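Local atomic coordinates of ribonucleoside-diphosphate reductase subunit beta (Clostridium botulinum, PDB entry 6ZJK), a protein that carries the di-iron site of a class I ribonucleotide reductase and probably supplies the radical with which the partner subunit reduces ribonucleoside diphosphates. Residues R64-N69 against L130-F135; I72-S77 against H140-S145; K98-L103 against Y146-V151; N104-V109 against K175-I180; T217-R220 against M224-T227. One frame throughout, in Å; residues are numbered along the deposited sequence.

Helix 124-151 joins three of the contacts: it packs against helix 58-68 in contact 1, the following loop in contact 2 and helix 90-118 in contact 3. Contacts 2 and 4 supply His140 and Asp107 to one iron and share its water; they touch where Tyr144 OH meets Asp107 OD2 at 3.1 Å. Gln133 of contact 1 has its side chain about 4 Å from a bound iron, whereas Ile100 of contact 3 stays about 12 Å off. Tyr146 ties contact 3 to contact 2, its OH lying 2.8 Å from Ile76 O. Contact 5, centred about 26 Å from contacts 1 and 4, reaches contact 3 through Thr227 and Ile147.

Contact 1 (R64-N69 against L130-F135)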
# COMPACT_ATOMS: atom_id res chain seq x y z
N ARG A 64 -12.21 0.11 -8.88
CA ARG A 64 -13.26 1.04 -8.59
C ARG A 64 -13.98 0.77 -7.30
O ARG A 64 -14.17 1.64 -6.52
CB ARG A 64 -14.20 1.07 -9.77
CG ARG A 64 -15.35 2.01 -9.71
CD ARG A 64 -16.14 1.94 -10.99
NE ARG A 64 -15.69 2.92 -11.96
CZ ARG A 64 -15.04 2.65 -13.08
NH1 ARG A 64 -14.77 1.43 -13.45
NH2 ARG A 64 -14.68 3.64 -13.88
N THR A 65 -14.35 -0.47 -7.10
CA THR A 65 -15.06 -0.92 -5.94
C THR A 65 -14.27 -0.68 -4.66
O THR A 65 -14.78 -0.20 -3.72
CB THR A 65 -15.33 -2.42 -6.09
OG1 THR A 65 -16.29 -2.61 -7.10
CG2 THR A 65 -15.86 -2.96 -4.86
N MET A 66 -13.01 -1.03 -4.69
CA MET A 66 -12.15 -0.90 -3.56
C MET A 66 -12.03 0.54 -3.12
O MET A 66 -12.14 0.83 -1.99
CB MET A 66 -10.82 -1.52 -3.83
CG MET A 66 -10.85 -3.00 -3.82
SD MET A 66 -9.37 -3.78 -4.24
CE MET A 66 -8.68 -4.24 -2.71
N LEU A 67 -11.83 1.44 -4.05
CA LEU A 67 -11.78 2.81 -3.71
C LEU A 67 -13.06 3.36 -3.17
O LEU A 67 -13.01 4.18 -2.30
CB LEU A 67 -11.36 3.63 -4.90
CG LEU A 67 -9.94 4.11 -4.98
CD1 LEU A 67 -8.94 3.03 -4.84
CD2 LEU A 67 -9.70 4.85 -6.25
N ASN A 68 -14.20 2.96 -3.69
CA ASN A 68 -15.46 3.42 -3.17
C ASN A 68 -15.82 2.88 -1.77
O ASN A 68 -16.73 3.29 -1.17
CB ASN A 68 -16.63 3.16 -4.11
CG ASN A 68 -16.56 3.97 -5.38
OD1 ASN A 68 -16.83 5.11 -5.44
ND2 ASN A 68 -16.12 3.36 -6.39
N ASN A 69 -15.06 1.92 -1.31
CA ASN A 69 -15.27 1.36 0.02
C ASN A 69 -14.46 2.07 1.11
O ASN A 69 -14.42 1.58 2.25
CB ASN A 69 -14.91 -0.13 0.04
CG ASN A 69 -15.97 -1.01 -0.59
OD1 ASN A 69 -17.14 -0.62 -0.74
ND2 ASN A 69 -15.57 -2.21 -0.97
N LEU A 130 -3.18 -5.39 -5.17
CA LEU A 130 -2.59 -5.89 -3.93
C LEU A 130 -2.06 -4.76 -3.06
O LEU A 130 -2.08 -4.86 -1.82
CB LEU A 130 -1.48 -6.90 -4.22
CG LEU A 130 -1.90 -8.25 -4.85
CD1 LEU A 130 -0.67 -8.95 -5.38
CD2 LEU A 130 -2.59 -9.13 -3.82
N ASN A 131 -1.55 -3.68 -3.68
CA ASN A 131 -1.10 -2.51 -2.92
C ASN A 131 -2.28 -1.82 -2.25
O ASN A 131 -2.16 -1.34 -1.12
CB ASN A 131 -0.39 -1.51 -3.84
CG ASN A 131 1.00 -1.95 -4.25
OD1 ASN A 131 1.63 -2.77 -3.59
ND2 ASN A 131 1.50 -1.36 -5.33
N ILE A 132 -3.41 -1.77 -2.90
CA ILE A 132 -4.56 -1.20 -2.27
C ILE A 132 -4.98 -2.10 -1.10
O ILE A 132 -5.40 -1.65 -0.10
CB ILE A 132 -5.71 -1.07 -3.23
CG1 ILE A 132 -5.35 -0.18 -4.41
CG2 ILE A 132 -6.91 -0.51 -2.57
CD1 ILE A 132 -6.43 -0.06 -5.45
N GLN A 133 -4.84 -3.40 -1.28
CA GLN A 133 -5.19 -4.33 -0.26
C GLN A 133 -4.32 -4.07 0.93
O GLN A 133 -4.81 -3.99 1.98
CB GLN A 133 -5.05 -5.78 -0.71
CG GLN A 133 -5.52 -6.81 0.27
CD GLN A 133 -5.37 -8.25 -0.18
OE1 GLN A 133 -5.10 -8.56 -1.32
NE2 GLN A 133 -5.55 -9.13 0.75
N THR A 134 -3.02 -3.97 0.73
CA THR A 134 -2.09 -3.75 1.84
C THR A 134 -2.46 -2.50 2.64
O THR A 134 -2.41 -2.51 3.88
CB THR A 134 -0.67 -3.61 1.30
OG1 THR A 134 -0.29 -4.82 0.64
CG2 THR A 134 0.31 -3.34 2.42
N PHE A 135 -2.82 -1.43 1.94
CA PHE A 135 -3.27 -0.20 2.58
C PHE A 135 -4.51 -0.44 3.45
O PHE A 135 -4.59 0.05 4.58
CB PHE A 135 -3.53 0.83 1.48
CG PHE A 135 -4.48 1.92 1.84
CD1 PHE A 135 -4.03 3.04 2.54
CD2 PHE A 135 -5.80 1.88 1.44
CE1 PHE A 135 -4.89 4.08 2.85
CE2 PHE A 135 -6.68 2.91 1.75
CZ PHE A 135 -6.22 4.01 2.45
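Met66 and Leu67 of helix 58-68 meet Ile132 and Gln133 of helix 124-151, the two short helical segments running nearly parallel at 18° with axes 10.9 Å apart. Leu130 contributes its carbonyl oxygen to its own helix: Thr134 N and Thr134 OG1 approach Leu130 O from opposite faces of the carbonyl plane, the hydroxyl at 3.0 Å. Asn131 turns to the dimer partner, its ND2 bonded to Glu138 of the second subunit. Ile132 carries the largest share of the contact on this helix, and its two arms are divided between the partners. Ile132 CG2, anti to the backbone N, lies 4.1 Å from Met66 CE. On the other arm, extended along CG1, Ile132 CD1 stops 4.0 Å from Leu67 CD1, where the two side chains cross at about a right angle. At Gln133 the same methionine methyl reaches the backbone, with Met66 CE 4.2 Å from Gln133 N, and it lies 4.4 Å from Gln133 CB. A bend at the thioether (chi3 100°) finishes the Met66 chain with its methyl against both residues. Gln133 itself extends toward helix 225-255, packing on His241, an iron ligand. Phe135 stacks on its own counterpart in the second subunit, and Leu67 packs on Ile139 of that subunit. The groups that meet are mostly apolar: the terminal methyl of the thioether chain and the branch ends of Ile132 and Leu67 touch at van der Waals range, the methionine methyl also nearing a backbone N. This implies cohesion by dispersion and burial, while Thr134 bonds within its helix and Asn131 across the dimer.

Contact 2 (I72-S77 against H140-S145). With FE (Fe (III) ion), chain H; GOL (glycerol), chain F.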
# COMPACT_ATOMS: atom_id res chain seq x y z
N ILE A 72 -12.77 5.65 7.38
CA ILE A 72 -11.85 6.07 8.41
C ILE A 72 -12.42 5.66 9.74
O ILE A 72 -13.42 6.14 10.15
CB ILE A 72 -11.60 7.59 8.37
CG1 ILE A 72 -11.09 8.03 7.00
CG2 ILE A 72 -10.61 7.98 9.42
CD1 ILE A 72 -10.86 9.50 6.85
N PRO A 73 -11.75 4.77 10.40
CA PRO A 73 -12.16 4.17 11.66
C PRO A 73 -12.54 5.16 12.72
O PRO A 73 -13.59 5.09 13.28
CB PRO A 73 -10.96 3.39 12.09
CG PRO A 73 -10.21 3.17 10.88
CD PRO A 73 -10.52 4.20 9.90
N GLU A 74 -11.77 6.23 12.87
CA GLU A 74 -12.04 7.28 13.88
C GLU A 74 -13.25 8.13 13.65
O GLU A 74 -13.64 8.81 14.48
CB GLU A 74 -10.81 8.14 14.17
CG GLU A 74 -9.71 7.39 14.88
CD GLU A 74 -8.48 8.21 15.22
OE1 GLU A 74 -8.46 9.40 14.92
OE2 GLU A 74 -7.55 7.65 15.80
N GLU A 75 -13.89 7.94 12.52
CA GLU A 75 -15.09 8.67 12.22
C GLU A 75 -16.34 7.97 12.77
O GLU A 75 -17.41 8.46 12.63
CB GLU A 75 -15.19 8.92 10.71
CG GLU A 75 -14.67 10.26 10.23
CD GLU A 75 -14.68 10.47 8.72
OE1 GLU A 75 -14.10 11.44 8.25
OE2 GLU A 75 -15.24 9.69 7.97
N ILE A 76 -16.17 6.81 13.39
CA ILE A 76 -17.27 6.08 13.95
C ILE A 76 -17.21 6.23 15.45
O ILE A 76 -16.30 5.83 16.05
CB ILE A 76 -17.17 4.61 13.56
CG1 ILE A 76 -17.40 4.45 12.08
CG2 ILE A 76 -18.18 3.81 14.31
CD1 ILE A 76 -16.64 3.31 11.51
N SER A 77 -18.23 6.79 16.04
CA SER A 77 -18.16 7.04 17.47
C SER A 77 -18.41 5.78 18.29
O SER A 77 -19.35 5.02 18.02
CB SER A 77 -19.19 8.09 17.87
OG SER A 77 -19.51 7.94 19.23
N HIS A 140 -7.14 -1.60 8.97
CA HIS A 140 -7.80 -2.58 9.81
C HIS A 140 -7.07 -2.68 11.12
O HIS A 140 -7.64 -2.59 12.14
CB HIS A 140 -7.91 -3.95 9.13
CG HIS A 140 -8.84 -3.97 7.96
ND1 HIS A 140 -8.86 -4.98 7.03
CD2 HIS A 140 -9.74 -3.06 7.55
CE1 HIS A 140 -9.74 -4.67 6.11
NE2 HIS A 140 -10.29 -3.52 6.40
N ALA A 141 -5.79 -2.82 11.04
CA ALA A 141 -4.96 -2.93 12.23
C ALA A 141 -5.09 -1.70 13.11
O ALA A 141 -5.11 -1.80 14.34
CB ALA A 141 -3.51 -3.18 11.83
N GLN A 142 -5.22 -0.52 12.54
CA GLN A 142 -5.34 0.71 13.28
C GLN A 142 -6.66 0.85 13.96
O GLN A 142 -6.74 1.43 15.00
CB GLN A 142 -5.15 1.92 12.39
CG GLN A 142 -5.02 3.22 13.12
CD GLN A 142 -6.24 4.01 13.07
OE1 GLN A 142 -6.96 3.98 12.13
NE2 GLN A 142 -6.49 4.73 14.07
N SER A 143 -7.69 0.37 13.31
CA SER A 143 -9.03 0.28 13.87
C SER A 143 -9.02 -0.37 15.25
O SER A 143 -9.91 -0.09 16.06
CB SER A 143 -9.97 -0.50 12.94
OG SER A 143 -9.72 -1.90 12.97
N TYR A 144 -8.15 -1.34 15.40
CA TYR A 144 -8.06 -2.09 16.63
C TYR A 144 -7.42 -1.22 17.70
O TYR A 144 -7.84 -1.23 18.79
CB TYR A 144 -7.35 -3.44 16.48
CG TYR A 144 -7.88 -4.33 15.36
CD1 TYR A 144 -9.21 -4.42 15.10
CD2 TYR A 144 -7.04 -5.05 14.56
CE1 TYR A 144 -9.70 -5.20 14.10
CE2 TYR A 144 -7.52 -5.84 13.56
CZ TYR A 144 -8.84 -5.90 13.33
OH TYR A 144 -9.31 -6.64 12.33
N SER A 145 -6.38 -0.49 17.36
CA SER A 145 -5.79 0.47 18.29
C SER A 145 -6.81 1.51 18.73
O SER A 145 -6.84 1.91 19.90
CB SER A 145 -4.56 1.14 17.66
OG SER A 145 -3.36 0.45 17.99
FE FE H . -8.03 -7.19 7.03
C1 GOL F . -3.46 5.57 15.44
O1 GOL F . -4.48 4.90 16.13
C2 GOL F . -4.00 6.87 14.94
O2 GOL F . -4.82 7.52 15.89
C3 GOL F . -2.93 7.79 14.43
O3 GOL F . -3.62 8.86 13.82
O HOH W 1 -9.05 6.17 11.98
O HOH W 2 -9.45 -7.61 5.12
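Pro73 and Ser143 mark the closest backbone approach, their CA atoms 5.5 Å apart where the short 3-10 turn of residues 73-75 lies against helix 124-151. The turn is held by the bond from Glu75 N to Ile72 O, and it presents the proline ring to the helix. Pro73 CB rests 4.1 Å from Ser143 CB, while Pro73 CG comes to 3.6 Å from Gln142 OE1. Gln142 leaves the helix with CG anti to the backbone N and then bends sharply at chi2 (-102°), a turn that brings OE1 to the proline and NE2 toward Glu74. One water ties the segments together: it accepts from Glu74 N and donates to Gln142 OE1 at 3.0 Å. The Glu74 carboxylate and the Gln142 amide stand with planes 67° apart and do not bond directly; a glycerol, probably from the crystallisation liquor, links them. Glycerol O2 donates to Glu74 OE2 at 2.7 Å, and its O1 takes a nearly straight bond (170°) from Gln142 NE2. Two residues before Gln142, His140 ND1 binds iron at 2.4 Å, and its NE2 is bonded to second-shell Asp237. Helix 225-255 packs on His140, Ser143 and Tyr144 through Ile234, helix 90-118 lies against Ala141 and Tyr144, and Arg64 from helix 58-68 of the second subunit forms a salt bridge with Glu74.

Contact 3 (K98-L103 against Y146-V151); sequences KIISFL and YILDTV
Ile100 alone carries the first segment's side of this contact, spreading its two branches over Ile147 and Leu148. The packed part consists of just these three buried residues. A chi1 of -155° swings Ile100 CG1 roughly anti to the backbone N, which assigns the branches to different partners: Ile100 CD1, at the end of the longer one, faces Ile147 CD1 at 4.4 Å, and the shorter, Ile100 CG2, meets Leu148 CD2 at 4.3 Å. With the CA atoms of Ile100 and Leu148 9.3 Å apart, the helices are joined through these branch ends, and the surface buried between the segments is small, 112 Å². The far side of helix 124-151 is looser and partly open to solvent. There Asp149 forms a salt bridge with Arg157, and Thr150 OG1 donates to Tyr146 O at 2.9 Å, almost in line with the carbonyl (161°). On the first helix, Ile99 and Leu103 instead enter the core beside helix 190-220, and Phe102 packs on helix 168-186. The contact joins two successive long helices, 90-118 and 124-151, of the ferritin-like helical bundle of R2 proteins, both of which carry iron ligands.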
# COMPACT_ATOMS: atom_id res chain seq x y z
N LYS A 98 -8.84 -12.15 23.63
CA LYS A 98 -8.05 -13.08 22.83
C LYS A 98 -8.32 -12.93 21.33
O LYS A 98 -7.41 -13.08 20.51
CB LYS A 98 -8.30 -14.52 23.28
CG LYS A 98 -7.70 -14.83 24.65
CD LYS A 98 -8.35 -16.03 25.29
CE LYS A 98 -7.90 -16.16 26.73
NZ LYS A 98 -6.41 -16.27 26.81
N ILE A 99 -9.56 -12.64 20.96
CA ILE A 99 -9.90 -12.59 19.55
C ILE A 99 -9.30 -11.35 18.91
O ILE A 99 -8.68 -11.42 17.84
CB ILE A 99 -11.43 -12.62 19.38
CG1 ILE A 99 -11.98 -14.02 19.66
CG2 ILE A 99 -11.81 -12.10 18.03
CD1 ILE A 99 -13.47 -14.03 19.81
N ILE A 100 -9.46 -10.20 19.56
CA ILE A 100 -8.97 -8.97 18.95
C ILE A 100 -7.44 -8.94 18.95
O ILE A 100 -6.83 -8.36 18.04
CB ILE A 100 -9.61 -7.75 19.62
CG1 ILE A 100 -9.60 -6.57 18.63
CG2 ILE A 100 -8.91 -7.40 20.89
CD1 ILE A 100 -10.62 -5.51 18.94
N SER A 101 -6.79 -9.60 19.91
CA SER A 101 -5.34 -9.66 19.76
C SER A 101 -4.95 -10.60 18.62
O SER A 101 -4.06 -10.29 17.83
CB SER A 101 -4.69 -10.09 21.06
OG SER A 101 -3.34 -10.48 20.84
N PHE A 102 -5.70 -11.68 18.38
CA PHE A 102 -5.43 -12.57 17.25
C PHE A 102 -5.67 -11.87 15.92
O PHE A 102 -4.84 -11.97 15.00
CB PHE A 102 -6.32 -13.81 17.36
CG PHE A 102 -6.15 -14.77 16.23
CD1 PHE A 102 -4.92 -15.37 15.98
CD2 PHE A 102 -7.22 -15.09 15.41
CE1 PHE A 102 -4.76 -16.27 14.94
CE2 PHE A 102 -7.06 -15.99 14.36
CZ PHE A 102 -5.83 -16.59 14.14
N LEU A 103 -6.78 -11.13 15.79
CA LEU A 103 -7.05 -10.47 14.53
C LEU A 103 -6.00 -9.40 14.22
O LEU A 103 -5.59 -9.24 13.06
CB LEU A 103 -8.46 -9.86 14.56
CG LEU A 103 -9.64 -10.82 14.76
CD1 LEU A 103 -10.98 -10.12 14.56
CD2 LEU A 103 -9.54 -12.07 13.86
N TYR A 146 -7.62 1.96 17.79
CA TYR A 146 -8.63 2.92 18.07
C TYR A 146 -9.69 2.38 19.03
O TYR A 146 -10.10 3.07 19.89
CB TYR A 146 -9.29 3.43 16.81
CG TYR A 146 -10.53 4.23 17.00
CD1 TYR A 146 -10.53 5.36 17.73
CD2 TYR A 146 -11.68 3.88 16.41
CE1 TYR A 146 -11.65 6.09 17.88
CE2 TYR A 146 -12.81 4.62 16.55
CZ TYR A 146 -12.79 5.72 17.30
OH TYR A 146 -13.90 6.45 17.44
N ILE A 147 -10.15 1.16 18.82
CA ILE A 147 -11.12 0.54 19.75
C ILE A 147 -10.54 0.46 21.16
O ILE A 147 -11.17 0.88 22.14
CB ILE A 147 -11.57 -0.84 19.24
CG1 ILE A 147 -12.45 -0.69 17.99
CG2 ILE A 147 -12.32 -1.61 20.36
CD1 ILE A 147 -12.74 -2.01 17.26
N LEU A 148 -9.33 -0.11 21.29
CA LEU A 148 -8.78 -0.42 22.60
C LEU A 148 -8.41 0.83 23.37
O LEU A 148 -8.54 0.86 24.61
CB LEU A 148 -7.59 -1.37 22.46
CG LEU A 148 -7.88 -2.77 21.92
CD1 LEU A 148 -6.57 -3.51 21.91
CD2 LEU A 148 -8.98 -3.54 22.76
N ASP A 149 -7.90 1.86 22.67
CA ASP A 149 -7.52 3.09 23.33
C ASP A 149 -8.74 3.89 23.76
O ASP A 149 -8.65 4.70 24.69
CB ASP A 149 -6.63 3.95 22.41
CG ASP A 149 -5.94 5.08 23.15
OD1 ASP A 149 -5.21 4.81 24.14
OD2 ASP A 149 -6.11 6.25 22.74
N THR A 150 -9.89 3.65 23.13
CA THR A 150 -11.07 4.45 23.46
C THR A 150 -11.94 3.81 24.54
O THR A 150 -12.38 4.51 25.45
CB THR A 150 -11.89 4.73 22.21
OG1 THR A 150 -11.07 5.44 21.29
CG2 THR A 150 -13.08 5.60 22.56
N VAL A 151 -12.14 2.48 24.50
CA VAL A 151 -13.08 1.88 25.44
C VAL A 151 -12.44 1.47 26.77
O VAL A 151 -13.17 1.16 27.71
CB VAL A 151 -13.79 0.63 24.86
CG1 VAL A 151 -14.38 0.94 23.48
CG2 VAL A 151 -12.84 -0.56 24.78

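Contact 4 (N104-V109 against K175-I180). With FE (Fe (III) ion), chain H.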
# COMPACT_ATOMS: atom_id res chain seq x y z
N ASN A 104 -5.50 -8.70 15.24
CA ASN A 104 -4.44 -7.71 15.03
C ASN A 104 -3.17 -8.37 14.52
O ASN A 104 -2.45 -7.79 13.70
CB ASN A 104 -4.14 -6.95 16.34
CG ASN A 104 -3.20 -5.75 16.12
OD1 ASN A 104 -3.48 -4.83 15.35
ND2 ASN A 104 -2.08 -5.75 16.82
N PHE A 105 -2.88 -9.58 15.00
CA PHE A 105 -1.77 -10.33 14.44
C PHE A 105 -2.02 -10.66 12.96
O PHE A 105 -1.10 -10.56 12.13
CB PHE A 105 -1.54 -11.61 15.24
CG PHE A 105 -0.77 -12.65 14.49
CD1 PHE A 105 0.62 -12.64 14.51
CD2 PHE A 105 -1.43 -13.60 13.71
CE1 PHE A 105 1.34 -13.60 13.80
CE2 PHE A 105 -0.72 -14.54 12.99
CZ PHE A 105 0.66 -14.54 13.03
N LEU A 106 -3.25 -11.00 12.60
CA LEU A 106 -3.56 -11.38 11.22
C LEU A 106 -3.32 -10.27 10.20
O LEU A 106 -2.65 -10.44 9.27
CB LEU A 106 -4.95 -11.96 11.11
CG LEU A 106 -5.26 -13.28 11.76
CD1 LEU A 106 -6.62 -13.76 11.45
CD2 LEU A 106 -4.24 -14.35 11.60
N ASP A 107 -3.88 -9.12 10.47
CA ASP A 107 -3.72 -7.98 9.65
C ASP A 107 -2.27 -7.49 9.65
O ASP A 107 -1.82 -7.02 8.67
CB ASP A 107 -4.67 -6.90 10.02
CG ASP A 107 -6.08 -7.15 9.56
OD1 ASP A 107 -6.33 -7.44 8.42
OD2 ASP A 107 -6.97 -7.00 10.34
N SER A 108 -1.54 -7.63 10.75
CA SER A 108 -0.18 -7.23 10.78
C SER A 108 0.64 -8.08 9.86
O SER A 108 1.42 -7.59 9.15
CB SER A 108 0.39 -7.23 12.20
OG SER A 108 -0.13 -6.18 12.95
N VAL A 109 0.45 -9.39 9.86
CA VAL A 109 1.23 -10.21 8.97
C VAL A 109 0.79 -10.06 7.51
O VAL A 109 1.55 -10.23 6.67
CB VAL A 109 1.29 -11.69 9.31
CG1 VAL A 109 1.98 -11.94 10.59
CG2 VAL A 109 -0.05 -12.31 9.30
N LYS A 175 2.56 -18.83 15.30
CA LYS A 175 3.72 -19.38 14.67
C LYS A 175 3.37 -20.22 13.48
O LYS A 175 4.07 -20.22 12.51
CB LYS A 175 4.45 -20.22 15.65
CG LYS A 175 5.33 -19.41 16.54
CD LYS A 175 5.40 -20.03 17.90
CE LYS A 175 6.42 -21.13 17.96
NZ LYS A 175 6.89 -21.31 19.35
N PHE A 176 2.32 -20.98 13.57
CA PHE A 176 1.90 -21.79 12.47
C PHE A 176 1.60 -20.93 11.26
O PHE A 176 2.16 -21.10 10.25
CB PHE A 176 0.65 -22.56 12.84
CG PHE A 176 0.06 -23.35 11.72
CD1 PHE A 176 0.66 -24.49 11.29
CD2 PHE A 176 -1.08 -22.96 11.11
CE1 PHE A 176 0.14 -25.21 10.26
CE2 PHE A 176 -1.61 -23.67 10.08
CZ PHE A 176 -1.01 -24.80 9.67
N ILE A 177 0.76 -19.95 11.44
CA ILE A 177 0.32 -19.13 10.32
C ILE A 177 1.48 -18.37 9.70
O ILE A 177 1.62 -18.30 8.48
CB ILE A 177 -0.81 -18.19 10.78
CG1 ILE A 177 -2.07 -19.02 11.11
CG2 ILE A 177 -1.10 -17.15 9.72
CD1 ILE A 177 -3.22 -18.23 11.75
N ALA A 178 2.35 -17.78 10.53
CA ALA A 178 3.47 -17.01 10.00
C ALA A 178 4.48 -17.89 9.29
O ALA A 178 5.14 -17.44 8.35
CB ALA A 178 4.16 -16.23 11.13
N GLY A 179 4.62 -19.15 9.71
CA GLY A 179 5.61 -20.04 9.13
C GLY A 179 5.37 -20.37 7.67
O GLY A 179 6.33 -20.62 6.92
N ILE A 180 4.11 -20.41 7.23
CA ILE A 180 3.83 -20.70 5.83
C ILE A 180 4.30 -19.55 4.95
O ILE A 180 4.95 -19.75 3.93
CB ILE A 180 2.33 -20.98 5.63
CG1 ILE A 180 1.87 -22.14 6.54
CG2 ILE A 180 2.04 -21.25 4.15
CD1 ILE A 180 0.39 -22.42 6.45
FE FE H . -8.03 -7.19 7.03
O HOH W 2 -9.45 -7.61 5.12
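Phe105 and Leu106 belong to helix 90-118, one of the iron-bearing helices of the R2 bundle, and pack against Ile177 and Ala178 of helix 168-186. The segments are almost parallel, 10° between their directions, with axes 11.2 Å apart. Phe105 offers the edge of its ring: Phe105 CE2 lies 4.2 Å from Ile177 CG2 and CZ 4.3 Å from Ala178 CB, both methyls near the ring plane. One face of that ring is covered within its own helix by Val109 CG2, offset toward the rim, and Phe29 of the second subunit meets the ring edge-to-face. Leu106 reaches in beside it and crosses Ile177 at about a right angle, Leu106 CD2 to Ile177 CD1 4.0 Å. Ile177 thus serves both neighbours: CG2, anti to its backbone N, goes to the phenylalanine, and CG1 with chi1 -68° carries CD1 to the leucine. The next residue of the first helix is a metal ligand. Asp107 OD1 binds iron at 2.2 Å, together with His140, Glu137 and a water. Ser108 OG donates to Asn104 O at 2.9 Å and also bonds to Arg49 of the second subunit. Helix 90-118 is thus a ligand-bearing helix of the ferritin-like di-iron fold, packed on helix 168-186 through Phe105 and Leu106 and sending Asp107 to the iron.

Contact 5 (T217-R220 against M224-T227)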
# COMPACT_ATOMS: atom_id res chain seq x y z
N THR A 217 -22.38 -11.48 17.31
CA THR A 217 -23.15 -12.12 18.37
C THR A 217 -23.27 -11.22 19.59
O THR A 217 -24.32 -11.18 20.23
CB THR A 217 -22.55 -13.48 18.75
OG1 THR A 217 -22.71 -14.40 17.66
CG2 THR A 217 -23.25 -14.07 19.97
N LEU A 218 -22.20 -10.48 19.94
CA LEU A 218 -22.30 -9.52 21.04
C LEU A 218 -23.32 -8.43 20.71
O LEU A 218 -24.25 -8.18 21.49
CB LEU A 218 -20.94 -8.89 21.35
CG LEU A 218 -19.88 -9.69 22.11
CD1 LEU A 218 -18.68 -8.82 22.44
CD2 LEU A 218 -20.50 -10.30 23.37
N ALA A 219 -23.16 -7.80 19.54
CA ALA A 219 -24.02 -6.69 19.12
C ALA A 219 -25.47 -7.11 18.95
O ALA A 219 -26.37 -6.29 19.16
CB ALA A 219 -23.52 -6.10 17.80
N ARG A 220 -25.72 -8.36 18.57
CA ARG A 220 -27.10 -8.82 18.46
C ARG A 220 -27.80 -8.77 19.81
O ARG A 220 -29.03 -8.62 19.86
CB ARG A 220 -27.16 -10.25 17.89
CG ARG A 220 -28.42 -10.60 17.05
CD ARG A 220 -28.53 -12.11 16.78
NE ARG A 220 -29.65 -12.49 15.92
CZ ARG A 220 -30.08 -13.73 15.78
NH1 ARG A 220 -29.50 -14.71 16.48
NH2 ARG A 220 -31.11 -14.01 14.96
N MET A 224 -21.57 -3.74 22.86
CA MET A 224 -20.49 -3.32 21.96
C MET A 224 -20.98 -3.13 20.52
O MET A 224 -20.40 -3.67 19.58
CB MET A 224 -19.31 -4.30 21.99
CG MET A 224 -18.81 -4.60 23.40
SD MET A 224 -18.27 -3.15 24.37
CE MET A 224 -16.76 -2.68 23.50
N THR A 225 -22.06 -2.36 20.35
CA THR A 225 -22.68 -2.24 19.03
C THR A 225 -21.80 -1.46 18.05
O THR A 225 -21.75 -1.79 16.87
CB THR A 225 -24.04 -1.57 19.15
OG1 THR A 225 -23.93 -0.49 20.08
CG2 THR A 225 -25.06 -2.55 19.71
N ALA A 226 -21.12 -0.41 18.52
CA ALA A 226 -20.33 0.38 17.57
C ALA A 226 -19.03 -0.32 17.20
O ALA A 226 -18.52 -0.10 16.10
CB ALA A 226 -20.03 1.77 18.14
N THR A 227 -18.50 -1.16 18.08
CA THR A 227 -17.42 -2.05 17.69
C THR A 227 -17.87 -2.97 16.55
O THR A 227 -17.10 -3.26 15.62
CB THR A 227 -16.95 -2.83 18.93
OG1 THR A 227 -16.30 -1.91 19.84
CG2 THR A 227 -16.00 -3.95 18.60
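Met224 takes up left-handed backbone angles (phi 56°, psi 52°), which help to turn the chain into helix 225-255 and set Thr225 beside Ala219. In Thr225, chi1 of 41° puts OG1 between the backbone N and the carbonyl carbon and sends CG2 back to the first helix. Thr225 CG2 lies 4.0 Å from Ala219 O and 4.3 Å from Ala219 CB. The backbones come very close here, the CA atoms of Ala219 and Thr225 only 4.6 Å apart; the alanine methyl packs here, with Ala219 CB 4.1 Å from Thr225 CA and 4.3 Å from Met224 O. One step earlier, Leu218 points across the turn, and its CD1 touches Met224 CG at 4.3 Å. The methionine uses just the root of its side chain for this, because all three of its torsions fold the chain the same way and lead the sulfur off from Leu218. Met224 occupies the N-cap position of helix 225-255, whose start is held from helix 79-84: Gln84 bonds to Met224 N, and Asp81 bonds to both Ala226 N and Thr227 OG1. Arg220, whose CB points away from the second segment, makes a cation-pi contact with Trp330. A sharp link of this kind makes a helical hairpin, here joining two successive long helices of the R2 bundle, 190-220 and 225-255, which supply the iron ligands Glu204, Glu238 and His241.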